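Local coordinates for putative snRNP Sm-like protein (Pyrococcus abyssi, PDB 1H64) that assembles into a seven-membered Sm-type ring and probably binds RNA as the core of a ribonucleoprotein, at residues C[4-9]-C[32-37]; C[26-31]-C[46-51]. One frame throughout, in Å; residues are numbered along the deposited sequence.

Interaction 1: residues C[4-9]-C[32-37]; sequences RPLDVI and IGYDIH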
ATOM      1  N   ARG C   4     -13.639  16.886 -14.843  1.00 35.22           N
ATOM      2  CA  ARG C   4     -12.684  16.154 -14.030  1.00 33.52           C
ATOM      3  C   ARG C   4     -13.349  15.430 -12.876  1.00 28.69           C
ATOM      4  O   ARG C   4     -14.456  15.769 -12.463  1.00 28.22           O
ATOM      5  CB  ARG C   4     -11.587  17.099 -13.519  1.00 38.87           C
ATOM      6  CG  ARG C   4     -12.031  18.116 -12.504  1.00 45.94           C
ATOM      7  CD  ARG C   4     -10.936  19.159 -12.295  1.00 51.79           C
ATOM      8  NE  ARG C   4     -10.705  19.953 -13.497  1.00 56.62           N
ATOM      9  CZ  ARG C   4     -11.442  21.000 -13.862  1.00 61.38           C
ATOM     10  NH1 ARG C   4     -12.468  21.394 -13.114  1.00 62.28           N
ATOM     11  NH2 ARG C   4     -11.155  21.657 -14.982  1.00 60.03           N
ATOM     12  N   PRO C   5     -12.673  14.412 -12.338  1.00 26.29           N
ATOM     13  CA  PRO C   5     -13.192  13.618 -11.224  1.00 25.42           C
ATOM     14  C   PRO C   5     -13.911  14.433 -10.157  1.00 27.48           C
ATOM     15  O   PRO C   5     -15.058  14.145  -9.803  1.00 23.32           O
ATOM     16  CB  PRO C   5     -11.936  12.931 -10.698  1.00 21.85           C
ATOM     17  CG  PRO C   5     -11.190  12.641 -11.980  1.00 22.28           C
ATOM     18  CD  PRO C   5     -11.322  13.954 -12.732  1.00 23.91           C
ATOM     19  N   LEU C   6     -13.243  15.456  -9.635  1.00 26.27           N
ATOM     20  CA  LEU C   6     -13.848  16.282  -8.600  1.00 26.26           C
ATOM     21  C   LEU C   6     -15.073  17.087  -9.036  1.00 27.91           C
ATOM     22  O   LEU C   6     -15.982  17.327  -8.226  1.00 32.15           O
ATOM     23  CB  LEU C   6     -12.786  17.193  -7.982  1.00 34.67           C
ATOM     24  CG  LEU C   6     -11.909  16.486  -6.939  1.00 32.60           C
ATOM     25  CD1 LEU C   6     -12.751  16.161  -5.715  1.00 37.63           C
ATOM     26  CD2 LEU C   6     -11.307  15.217  -7.517  1.00 38.47           C
ATOM     27  N   ASP C   7     -15.114  17.504 -10.295  1.00 27.35           N
ATOM     28  CA  ASP C   7     -16.266  18.256 -10.804  1.00 30.42           C
ATOM     29  C   ASP C   7     -17.507  17.361 -10.751  1.00 28.74           C
ATOM     30  O   ASP C   7     -18.584  17.789 -10.340  1.00 32.17           O
ATOM     31  CB  ASP C   7     -16.059  18.675 -12.266  1.00 29.98           C
ATOM     32  CG  ASP C   7     -14.874  19.596 -12.455  1.00 40.77           C
ATOM     33  OD1 ASP C   7     -14.671  20.482 -11.599  1.00 42.91           O
ATOM     34  OD2 ASP C   7     -14.162  19.446 -13.474  1.00 39.62           O
ATOM     35  N   VAL C   8     -17.337  16.123 -11.197  1.00 29.24           N
ATOM     36  CA  VAL C   8     -18.420  15.142 -11.225  1.00 27.18           C
ATOM     37  C   VAL C   8     -18.958  14.906  -9.818  1.00 30.79           C
ATOM     38  O   VAL C   8     -20.172  14.932  -9.583  1.00 27.11           O
ATOM     39  CB  VAL C   8     -17.925  13.795 -11.811  1.00 27.56           C
ATOM     40  CG1 VAL C   8     -18.990  12.717 -11.627  1.00 27.67           C
ATOM     41  CG2 VAL C   8     -17.589  13.950 -13.270  1.00 25.34           C
ATOM     42  N   ILE C   9     -18.050  14.671  -8.874  1.00 24.96           N
ATOM     43  CA  ILE C   9     -18.442  14.443  -7.493  1.00 24.25           C
ATOM     44  C   ILE C   9     -19.201  15.662  -6.957  1.00 28.60           C
ATOM     45  O   ILE C   9     -20.239  15.527  -6.281  1.00 25.98           O
ATOM     46  CB  ILE C   9     -17.198  14.160  -6.623  1.00 25.03           C
ATOM     47  CG1 ILE C   9     -16.547  12.848  -7.069  1.00 28.35           C
ATOM     48  CG2 ILE C   9     -17.566  14.104  -5.150  1.00 23.45           C
ATOM     49  CD1 ILE C   9     -17.479  11.654  -7.063  1.00 34.72           C
ATOM     50  N   ILE C  32     -23.733  13.737   0.431  1.00 23.13           N
ATOM     51  CA  ILE C  32     -23.896  15.019   1.104  1.00 26.64           C
ATOM     52  C   ILE C  32     -22.599  15.787   1.374  1.00 27.96           C
ATOM     53  O   ILE C  32     -22.639  16.943   1.790  1.00 29.10           O
ATOM     54  CB  ILE C  32     -24.674  14.868   2.441  1.00 31.05           C
ATOM     55  CG1 ILE C  32     -24.018  13.820   3.340  1.00 33.61           C
ATOM     56  CG2 ILE C  32     -26.121  14.471   2.150  1.00 33.71           C
ATOM     57  CD1 ILE C  32     -24.714  13.659   4.703  1.00 34.56           C
ATOM     58  N   GLY C  33     -21.450  15.157   1.131  1.00 25.74           N
ATOM     59  CA  GLY C  33     -20.186  15.838   1.372  1.00 24.15           C
ATOM     60  C   GLY C  33     -19.032  15.046   0.789  1.00 26.18           C
ATOM     61  O   GLY C  33     -19.194  13.877   0.433  1.00 24.22           O
ATOM     62  N   TYR C  34     -17.869  15.685   0.669  1.00 23.62           N
ATOM     63  CA  TYR C  34     -16.703  15.016   0.116  1.00 21.43           C
ATOM     64  C   TYR C  34     -15.497  15.916   0.346  1.00 22.21           C
ATOM     65  O   TYR C  34     -15.648  17.058   0.760  1.00 24.70           O
ATOM     66  CB  TYR C  34     -16.886  14.796  -1.389  1.00 18.26           C
ATOM     67  CG  TYR C  34     -16.883  16.068  -2.218  1.00 30.27           C
ATOM     68  CD1 TYR C  34     -15.695  16.568  -2.770  1.00 28.78           C
ATOM     69  CD2 TYR C  34     -18.056  16.795  -2.423  1.00 27.85           C
ATOM     70  CE1 TYR C  34     -15.683  17.758  -3.497  1.00 34.80           C
ATOM     71  CE2 TYR C  34     -18.050  17.987  -3.152  1.00 32.95           C
ATOM     72  CZ  TYR C  34     -16.862  18.462  -3.684  1.00 35.41           C
ATOM     73  OH  TYR C  34     -16.845  19.640  -4.396  1.00 37.59           O
ATOM     74  N   ASP C  35     -14.309  15.379   0.118  1.00 22.25           N
ATOM     75  CA  ASP C  35     -13.108  16.201   0.224  1.00 23.22           C
ATOM     76  C   ASP C  35     -12.174  15.856  -0.928  1.00 23.60           C
ATOM     77  O   ASP C  35     -12.459  14.974  -1.736  1.00 22.70           O
ATOM     78  CB  ASP C  35     -12.413  16.037   1.582  1.00 17.53           C
ATOM     79  CG  ASP C  35     -11.961  14.618   1.846  1.00 21.23           C
ATOM     80  OD1 ASP C  35     -11.627  13.899   0.882  1.00 21.57           O
ATOM     81  OD2 ASP C  35     -11.924  14.237   3.033  1.00 30.19           O
ATOM     82  N   ILE C  36     -11.045  16.551  -0.994  1.00 22.65           N
ATOM     83  CA  ILE C  36     -10.089  16.356  -2.075  1.00 24.63           C
ATOM     84  C   ILE C  36      -9.439  14.977  -2.183  1.00 23.89           C
ATOM     85  O   ILE C  36      -8.865  14.648  -3.215  1.00 25.39           O
ATOM     86  CB  ILE C  36      -8.994  17.441  -1.998  1.00 28.25           C
ATOM     87  CG1 ILE C  36      -8.083  17.355  -3.221  1.00 34.69           C
ATOM     88  CG2 ILE C  36      -8.196  17.271  -0.725  1.00 27.10           C
ATOM     89  CD1 ILE C  36      -8.838  17.412  -4.528  1.00 42.97           C
ATOM     90  N   HIS C  37      -9.535  14.166  -1.132  1.00 21.22           N
ATOM     91  CA  HIS C  37      -8.950  12.816  -1.155  1.00 23.89           C
ATOM     92  C   HIS C  37      -9.994  11.815  -1.647  1.00 18.66           C
ATOM     93  O   HIS C  37      -9.744  10.615  -1.740  1.00 21.33           O
ATOM     94  CB  HIS C  37      -8.497  12.419   0.255  1.00 23.84           C
ATOM     95  CG  HIS C  37      -7.608  13.427   0.900  1.00 31.60           C
ATOM     96  ND1 HIS C  37      -6.354  13.729   0.412  1.00 32.36           N
ATOM     97  CD2 HIS C  37      -7.813  14.255   1.953  1.00 33.81           C
ATOM     98  CE1 HIS C  37      -5.827  14.704   1.133  1.00 33.48           C
ATOM     99  NE2 HIS C  37      -6.693  15.042   2.074  1.00 37.55           N
TER

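Interaction 2: residues C[26-31]-C[46-51]; sequences EFRGRL and EMIQDG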
ATOM      1  N   GLU C  26     -20.361  -2.834  -2.293  1.00 36.08           N
ATOM      2  CA  GLU C  26     -20.695  -1.432  -2.544  1.00 36.49           C
ATOM      3  C   GLU C  26     -21.623  -0.713  -1.582  1.00 34.76           C
ATOM      4  O   GLU C  26     -22.273  -1.327  -0.741  1.00 30.42           O
ATOM      5  CB  GLU C  26     -21.227  -1.272  -3.977  1.00 38.35           C
ATOM      6  CG  GLU C  26     -22.158  -2.372  -4.460  1.00 50.99           C
ATOM      7  CD  GLU C  26     -22.449  -2.276  -5.956  1.00 53.80           C
ATOM      8  OE1 GLU C  26     -21.491  -2.335  -6.756  1.00 57.42           O
ATOM      9  OE2 GLU C  26     -23.632  -2.144  -6.338  1.00 57.86           O
ATOM     10  N   PHE C  27     -21.636   0.612  -1.690  1.00 27.96           N
ATOM     11  CA  PHE C  27     -22.502   1.436  -0.871  1.00 31.00           C
ATOM     12  C   PHE C  27     -23.355   2.271  -1.809  1.00 33.77           C
ATOM     13  O   PHE C  27     -22.917   2.624  -2.909  1.00 29.89           O
ATOM     14  CB  PHE C  27     -21.717   2.388   0.027  1.00 31.48           C
ATOM     15  CG  PHE C  27     -21.049   1.732   1.198  1.00 31.54           C
ATOM     16  CD1 PHE C  27     -19.670   1.565   1.220  1.00 32.47           C
ATOM     17  CD2 PHE C  27     -21.790   1.331   2.303  1.00 33.25           C
ATOM     18  CE1 PHE C  27     -19.036   1.016   2.327  1.00 36.70           C
ATOM     19  CE2 PHE C  27     -21.164   0.779   3.420  1.00 33.38           C
ATOM     20  CZ  PHE C  27     -19.784   0.622   3.430  1.00 34.98           C
ATOM     21  N   ARG C  28     -24.581   2.560  -1.385  1.00 29.56           N
ATOM     22  CA  ARG C  28     -25.472   3.401  -2.176  1.00 32.82           C
ATOM     23  C   ARG C  28     -26.124   4.349  -1.194  1.00 29.48           C
ATOM     24  O   ARG C  28     -26.501   3.951  -0.091  1.00 30.17           O
ATOM     25  CB  ARG C  28     -26.529   2.570  -2.916  1.00 37.60           C
ATOM     26  CG  ARG C  28     -25.945   1.412  -3.707  1.00 45.30           C
ATOM     27  CD  ARG C  28     -26.780   1.079  -4.938  1.00 51.02           C
ATOM     28  NE  ARG C  28     -26.652   2.108  -5.971  1.00 56.74           N
ATOM     29  CZ  ARG C  28     -27.101   1.985  -7.215  1.00 55.76           C
ATOM     30  NH1 ARG C  28     -27.715   0.873  -7.597  1.00 59.42           N
ATOM     31  NH2 ARG C  28     -26.936   2.975  -8.080  1.00 58.63           N
ATOM     32  N   GLY C  29     -26.226   5.618  -1.575  1.00 31.49           N
ATOM     33  CA  GLY C  29     -26.830   6.594  -0.691  1.00 27.84           C
ATOM     34  C   GLY C  29     -26.842   7.963  -1.330  1.00 28.09           C
ATOM     35  O   GLY C  29     -26.456   8.116  -2.489  1.00 26.55           O
ATOM     36  N   ARG C  30     -27.312   8.954  -0.586  1.00 26.67           N
ATOM     37  CA  ARG C  30     -27.360  10.305  -1.107  1.00 30.16           C
ATOM     38  C   ARG C  30     -26.047  10.999  -0.743  1.00 24.46           C
ATOM     39  O   ARG C  30     -25.670  11.055   0.423  1.00 23.07           O
ATOM     40  CB  ARG C  30     -28.550  11.065  -0.503  1.00 32.21           C
ATOM     41  CG  ARG C  30     -28.763  12.463  -1.083  1.00 36.58           C
ATOM     42  CD  ARG C  30     -30.069  13.071  -0.591  1.00 36.38           C
ATOM     43  NE  ARG C  30     -30.237  12.899   0.846  1.00 41.84           N
ATOM     44  CZ  ARG C  30     -29.918  13.806   1.761  1.00 40.79           C
ATOM     45  NH1 ARG C  30     -29.411  14.977   1.397  1.00 45.08           N
ATOM     46  NH2 ARG C  30     -30.090  13.531   3.047  1.00 42.35           N
ATOM     47  N   LEU C  31     -25.346  11.513  -1.740  1.00 27.28           N
ATOM     48  CA  LEU C  31     -24.072  12.206  -1.464  1.00 27.33           C
ATOM     49  C   LEU C  31     -24.278  13.558  -0.773  1.00 24.31           C
ATOM     50  O   LEU C  31     -24.927  14.441  -1.323  1.00 29.52           O
ATOM     51  CB  LEU C  31     -23.301  12.423  -2.771  1.00 22.22           C
ATOM     52  CG  LEU C  31     -21.896  13.039  -2.649  1.00 26.02           C
ATOM     53  CD1 LEU C  31     -20.929  12.033  -1.983  1.00 21.20           C
ATOM     54  CD2 LEU C  31     -21.399  13.401  -4.040  1.00 25.10           C
ATOM     55  N   GLU C  46     -26.924   2.338   2.451  1.00 31.40           N
ATOM     56  CA  GLU C  46     -27.054   0.899   2.571  1.00 36.21           C
ATOM     57  C   GLU C  46     -25.811   0.221   1.983  1.00 37.19           C
ATOM     58  O   GLU C  46     -25.284   0.639   0.946  1.00 36.68           O
ATOM     59  CB  GLU C  46     -28.322   0.414   1.858  1.00 38.68           C
ATOM     60  CG  GLU C  46     -28.397   0.757   0.382  1.00 51.54           C
ATOM     61  CD  GLU C  46     -29.827   1.016  -0.084  1.00 54.23           C
ATOM     62  OE1 GLU C  46     -30.416   2.035   0.335  1.00 61.29           O
ATOM     63  OE2 GLU C  46     -30.361   0.204  -0.864  1.00 58.54           O
ATOM     64  N   MET C  47     -25.322  -0.796   2.678  1.00 34.23           N
ATOM     65  CA  MET C  47     -24.180  -1.553   2.199  1.00 30.79           C
ATOM     66  C   MET C  47     -24.748  -2.704   1.382  1.00 35.15           C
ATOM     67  O   MET C  47     -25.626  -3.450   1.849  1.00 34.48           O
ATOM     68  CB  MET C  47     -23.360  -2.083   3.374  1.00 31.87           C
ATOM     69  CG  MET C  47     -22.260  -3.041   2.962  1.00 32.13           C
ATOM     70  SD  MET C  47     -21.493  -3.784   4.410  1.00 42.28           S
ATOM     71  CE  MET C  47     -20.737  -2.340   5.155  1.00 40.37           C
ATOM     72  N   ILE C  48     -24.274  -2.836   0.152  1.00 30.45           N
ATOM     73  CA  ILE C  48     -24.742  -3.890  -0.729  1.00 35.34           C
ATOM     74  C   ILE C  48     -23.655  -4.938  -0.937  1.00 37.86           C
ATOM     75  O   ILE C  48     -22.513  -4.601  -1.254  1.00 34.82           O
ATOM     76  CB  ILE C  48     -25.157  -3.317  -2.100  1.00 37.46           C
ATOM     77  CG1 ILE C  48     -26.313  -2.324  -1.916  1.00 41.40           C
ATOM     78  CG2 ILE C  48     -25.539  -4.438  -3.045  1.00 40.42           C
ATOM     79  CD1 ILE C  48     -27.519  -2.906  -1.216  1.00 43.43           C
ATOM     80  N   GLN C  49     -24.021  -6.205  -0.753  1.00 38.06           N
ATOM     81  CA  GLN C  49     -23.093  -7.318  -0.920  1.00 41.82           C
ATOM     82  C   GLN C  49     -23.718  -8.368  -1.825  1.00 48.28           C
ATOM     83  O   GLN C  49     -24.749  -8.953  -1.486  1.00 49.80           O
ATOM     84  CB  GLN C  49     -22.776  -7.956   0.430  1.00 46.36           C
ATOM     85  CG  GLN C  49     -21.836  -9.142   0.332  1.00 53.69           C
ATOM     86  CD  GLN C  49     -22.071 -10.165   1.429  1.00 58.07           C
ATOM     87  OE1 GLN C  49     -21.321 -11.132   1.558  1.00 62.54           O
ATOM     88  NE2 GLN C  49     -23.124  -9.964   2.217  1.00 59.80           N
ATOM     89  N   ASP C  50     -23.095  -8.612  -2.972  1.00 47.92           N
ATOM     90  CA  ASP C  50     -23.608  -9.595  -3.917  1.00 51.57           C
ATOM     91  C   ASP C  50     -25.067  -9.315  -4.261  1.00 51.71           C
ATOM     92  O   ASP C  50     -25.871 -10.238  -4.377  1.00 52.45           O
ATOM     93  CB  ASP C  50     -23.476 -11.013  -3.344  1.00 55.66           C
ATOM     94  CG  ASP C  50     -22.032 -11.481  -3.259  1.00 59.48           C
ATOM     95  OD1 ASP C  50     -21.205 -10.772  -2.648  1.00 63.78           O
ATOM     96  OD2 ASP C  50     -21.725 -12.565  -3.799  1.00 62.87           O
ATOM     97  N   GLY C  51     -25.406  -8.038  -4.412  1.00 51.23           N
ATOM     98  CA  GLY C  51     -26.766  -7.667  -4.766  1.00 49.51           C
ATOM     99  C   GLY C  51     -27.769  -7.403  -3.653  1.00 48.69           C
ATOM    100  O   GLY C  51     -28.856  -6.903  -3.926  1.00 48.08           O
TER

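Interaction 1: residues C[4-9]-C[32-37]
Ile9 lays its CG2 methyl over one face of the Tyr34 ring, shifted toward the rim on which CG lies. The two side chains meet obliquely in a CH-pi contact: Ile9 CG2 stands 3.9 Å from the ring centroid, 24° off the ring normal, with Tyr34 CG as its nearest atom at 3.6 Å. Ile9 CG1 lies beside the backbone N (chi1 -65°), which leaves CG2, anti to that N, as the branch that meets the ring. Leu6, earlier in the helix, reaches the same ring obliquely through CD1, which lies 4.0 Å from Tyr34 CE1. Leu6 also meets Ile36, the two side chains crossing at about a right angle with Leu6 CG 4.0 Å from Ile36 CD1. The contact between the segments is thus apolar, and the hydroxyl of Tyr34 is hydrogen-bonded to ND1 of His10, the next residue of the same helix. Past the ring the chain bends through an Asx turn, His37 N donating to Asp35 OD1 from above the carboxylate plane. Through Leu6 and Ile9, the N-terminal helix 5-11 of the Sm fold packs against the end of strand 25-34, with Val40 of strand 40-42 also touching Tyr34 and Pro5 meeting Tyr34 of a neighbouring subunit.

Interaction 2: residues C[26-31]-C[46-51]
Phe27 sets CG beside its backbone N and anti to the carbonyl carbon (chi1 -74°), whereas Met47 carries CG anti to its own N (chi1 172°) and then bends at chi3, which places CE against the phenyl ring. The two side chains lie side by side and point the same way. Met47 CE is 3.6 Å from Phe27 CZ, and Met47 CB comes equally near Phe27 CE2, while the sulfur stands obliquely to the ring, Met47 SD 5.5 Å from its centroid, in a Met-aromatic contact. An alanine in place of Phe27 would probably open a gap beside Met47, leaving its CE methyl without the ring that it rests against and more able to turn.

Phe27 and Met47 form a non-hydrogen-bonded pair of the antiparallel ladder joining strands 25-34 and 45-49, part of the strongly bent sheet of the Sm fold. On one side of this pair Glu26 and Ile48 exchange two nearly straight bonds, the shorter being Ile48 N to Glu26 O at 2.7 Å; on the other, Arg28 and Glu46 also exchange two bonds, these more bent, at about 155°, with Glu46 N 3.0 Å from Arg28 O. Between them Phe27 CA directs a C-H contact at Glu46 O.

Glu26, Arg28, Glu46 and Ile48 occupy the opposite face of the sheet from the Phe27–Met47 pair. There the aliphatic parts do the touching: Glu26 CG meets Ile48 CB at 3.9 Å, and Arg28 CG approaches Ile48 CG1 obliquely. Arg28 NE stays 6.6 Å from Glu46 OE2, and Arg28 NH2 instead makes a weak hydrogen bond to Thr73 OG1. Leu18 of strand 16-21 adjoins Glu26 and Arg28, and Val53 of strand 52-57 adjoins Ile48; Leu42 of strand 40-42 touches the Phe27 side chain, and Ile20 of a neighbouring subunit packs on Met47.

How the interactions relate
Both interactions draw on the long strand 25-34: interaction 2 takes its earlier part and interaction 1 its end, so the two run directly into one another at residues 31 and 32. Their centres are about 18 Å apart, on opposite sides of the chain's centre. Along the sequence the segments alternate, 4-9, 26-31, 32-37 and 46-51, so one strand links the N-terminal helix 5-11 at one end to strand 45-49 at the other. The two contacts also touch, Leu31 CD2 lying 3.3 Å from Ile9 O. Helix packing and strand pairing are thus joined in one small Sm domain, and at both sites neighbouring subunits of the heptamer pack nearby.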